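PDB 1UV4: arabinan-endo 1,5-alpha-l-arabinase from Bacillus subtilis, which hydrolyses internal alpha-(1->5)-L-arabinofuranosyl linkages of linear and branched arabinan, using one bound calcium ion per subunit, in the breakdown of plant cell walls. Local coordinates for residues 14-19 / 255-260. Numbering follows the deposited sequence.
With CA (calcium ion), chain D; EDO (1,2-ethanediol), chain G.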
loop_
_atom_site.group_PDB
_atom_site.type_symbol
_atom_site.label_atom_id
_atom_site.label_comp_id
_atom_site.label_asym_id
_atom_site.label_seq_id
_atom_site.Cartn_x
_atom_site.Cartn_y
_atom_site.Cartn_z
ATOM N N ASP A 14 -1.454 -5.905 -4.671
ATOM C CA ASP A 14 -1.316 -4.601 -3.947
ATOM C C ASP A 14 -2.623 -4.206 -3.283
ATOM O O ASP A 14 -3.144 -3.124 -3.540
ATOM C CB ASP A 14 -0.788 -3.480 -4.833
ATOM C CG ASP A 14 0.399 -3.893 -5.686
ATOM O OD1 ASP A 14 1.377 -4.460 -5.142
ATOM O OD2 ASP A 14 0.471 -3.682 -6.940
ATOM N N PRO A 15 -3.193 -5.070 -2.442
ATOM C CA PRO A 15 -4.562 -4.841 -1.924
ATOM C C PRO A 15 -4.698 -3.801 -0.788
ATOM O O PRO A 15 -3.780 -3.566 -0.007
ATOM C CB PRO A 15 -4.930 -6.206 -1.374
ATOM C CG PRO A 15 -3.594 -6.723 -0.885
ATOM C CD PRO A 15 -2.621 -6.332 -1.934
ATOM N N THR A 16 -5.905 -3.257 -0.732
ATOM C CA THR A 16 -6.389 -2.528 0.445
ATOM C C THR A 16 -7.826 -2.978 0.615
ATOM O O THR A 16 -8.442 -3.492 -0.321
ATOM C CB THR A 16 -6.244 -1.021 0.174
ATOM O OG1 THR A 16 -6.497 -0.226 1.363
ATOM C CG2 THR A 16 -7.210 -0.501 -0.823
ATOM N N MET A 17 -8.407 -2.817 1.801
ATOM C CA MET A 17 -9.718 -3.377 2.048
ATOM C C MET A 17 -10.438 -2.500 3.042
ATOM O O MET A 17 -9.819 -1.936 3.916
ATOM C CB MET A 17 -9.573 -4.797 2.628
ATOM C CG MET A 17 -10.908 -5.534 2.889
ATOM S SD MET A 17 -10.695 -7.290 3.295
ATOM C CE MET A 17 -10.412 -7.205 5.029
ATOM N N ILE A 18 -11.772 -2.400 2.926
ATOM C CA ILE A 18 -12.590 -1.603 3.842
ATOM C C ILE A 18 -14.022 -2.156 3.862
ATOM O O ILE A 18 -14.476 -2.709 2.893
ATOM C CB ILE A 18 -12.530 -0.116 3.467
ATOM C CG1 ILE A 18 -13.105 0.792 4.561
ATOM C CG2 ILE A 18 -13.169 0.125 2.070
ATOM C CD1 ILE A 18 -12.691 2.266 4.378
ATOM N N LYS A 19 -14.679 -2.066 4.996
ATOM C CA LYS A 19 -16.080 -2.471 5.169
ATOM C C LYS A 19 -16.991 -1.304 4.829
ATOM O O LYS A 19 -16.739 -0.173 5.262
ATOM C CB LYS A 19 -16.304 -2.877 6.624
ATOM C CG LYS A 19 -17.661 -3.528 6.914
ATOM C CD LYS A 19 -17.617 -4.978 6.514
ATOM C CE LYS A 19 -18.987 -5.619 6.466
ATOM N NZ LYS A 19 -19.682 -5.551 7.824
ATOM N N GLY A 255 2.709 -6.353 -0.505
ATOM C CA GLY A 255 1.592 -5.473 -0.745
ATOM C C GLY A 255 0.665 -5.394 0.434
ATOM O O GLY A 255 -0.538 -5.157 0.290
ATOM N N GLN A 256 1.214 -5.562 1.633
ATOM C CA GLN A 256 0.399 -5.701 2.838
ATOM C C GLN A 256 -0.220 -4.394 3.276
ATOM O O GLN A 256 0.322 -3.296 3.061
ATOM C CB GLN A 256 1.259 -6.286 3.945
ATOM C CG GLN A 256 2.281 -5.294 4.554
ATOM C CD GLN A 256 3.415 -4.920 3.589
ATOM O OE1 GLN A 256 3.938 -5.790 2.897
ATOM N NE2 GLN A 256 3.736 -3.612 3.523
ATOM N N ASP A 257 -1.417 -4.493 3.867
ATOM C CA ASP A 257 -2.091 -3.320 4.390
ATOM C C ASP A 257 -2.805 -3.678 5.652
ATOM O O ASP A 257 -3.350 -4.790 5.777
ATOM C CB ASP A 257 -3.057 -2.776 3.329
ATOM C CG ASP A 257 -3.429 -1.368 3.579
ATOM O OD1 ASP A 257 -2.650 -0.575 4.166
ATOM O OD2 ASP A 257 -4.484 -0.948 3.187
ATOM N N ILE A 258 -2.660 -2.806 6.640
ATOM C CA ILE A 258 -3.317 -2.970 7.959
ATOM C C ILE A 258 -4.677 -2.351 7.861
ATOM O O ILE A 258 -4.809 -1.145 7.509
ATOM C CB ILE A 258 -2.516 -2.328 9.064
ATOM C CG1 ILE A 258 -1.167 -3.039 9.231
ATOM C CG2 ILE A 258 -3.293 -2.467 10.351
ATOM C CD1 ILE A 258 -0.098 -2.173 10.009
ATOM N N VAL A 259 -5.700 -3.153 8.148
ATOM C CA VAL A 259 -7.082 -2.817 8.034
ATOM C C VAL A 259 -7.720 -2.837 9.470
ATOM O O VAL A 259 -7.568 -3.793 10.237
ATOM C CB VAL A 259 -7.738 -3.757 6.985
ATOM C CG1 VAL A 259 -9.226 -3.590 7.016
ATOM C CG2 VAL A 259 -7.149 -3.480 5.610
ATOM N N ASN A 260 -8.402 -1.759 9.862
ATOM C CA ASN A 260 -9.031 -1.672 11.200
ATOM C C ASN A 260 -8.076 -1.931 12.390
ATOM O O ASN A 260 -8.503 -2.301 13.484
ATOM C CB ASN A 260 -10.223 -2.647 11.311
ATOM C CG ASN A 260 -11.339 -2.360 10.303
ATOM O OD1 ASN A 260 -11.212 -1.498 9.422
ATOM N ND2 ASN A 260 -12.451 -3.090 10.444
HETATM CA CA CA D . -3.873 1.391 4.227
HETATM C C1 EDO G . -9.584 0.885 5.393
HETATM O O1 EDO G . -8.715 -0.012 4.755
HETATM C C2 EDO G . -9.707 0.555 6.867
HETATM O O2 EDO G . -10.920 1.067 7.361
HETATM O O HOH W 1 -1.341 -2.569 -0.018
HETATM O O HOH W 2 -13.327 -1.092 7.557
HETATM O O HOH W 3 -3.357 1.177 6.504
HETATM O O HOH W 4 -5.870 0.472 5.855
HETATM O O HOH W 5 -4.605 3.657 4.779
HETATM O O HOH W 6 -6.156 1.217 3.830
#
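Gly255 comes up against Pro15 and the backbone of Asp14, its carbonyl O 3.3 Å from Pro15 CD. That oxygen is also joined to Pro15 O by a single water, which donates to both carbonyls. Gly255 has a positive phi (63°), which favours glycine. Next comes Asp257, CB against Pro15 O. Its CG is anti to the backbone N (chi1 -161°), and the carboxylate lies side by side with the Thr16 side chain, both pointing the same way. Thr16 OG1 donates to Asp257 OD2 at 2.8 Å, nearly along the C-O axis. The same OD2 binds the calcium ion at 2.6 Å, and OD1 binds it at 2.3 Å; Asp77 and Glu135 add their carboxylates, and four waters are ligands too. One of those waters donates to Ile258 O. Val259 then sets CG2 3.5 Å from Met17 O and 4.1 Å from Met17 CB. The two strands, innermost in the first and last blades of the five-bladed GH43 propeller, run nearly parallel beside the central calcium. Two metal bonds, Thr16 OG1 on OD2 and Thr188 OG1 on OD1 together restrain the carboxylate's rotation, and Thr16 ties the metal site to the strand following Asp14, the inferred proton acceptor.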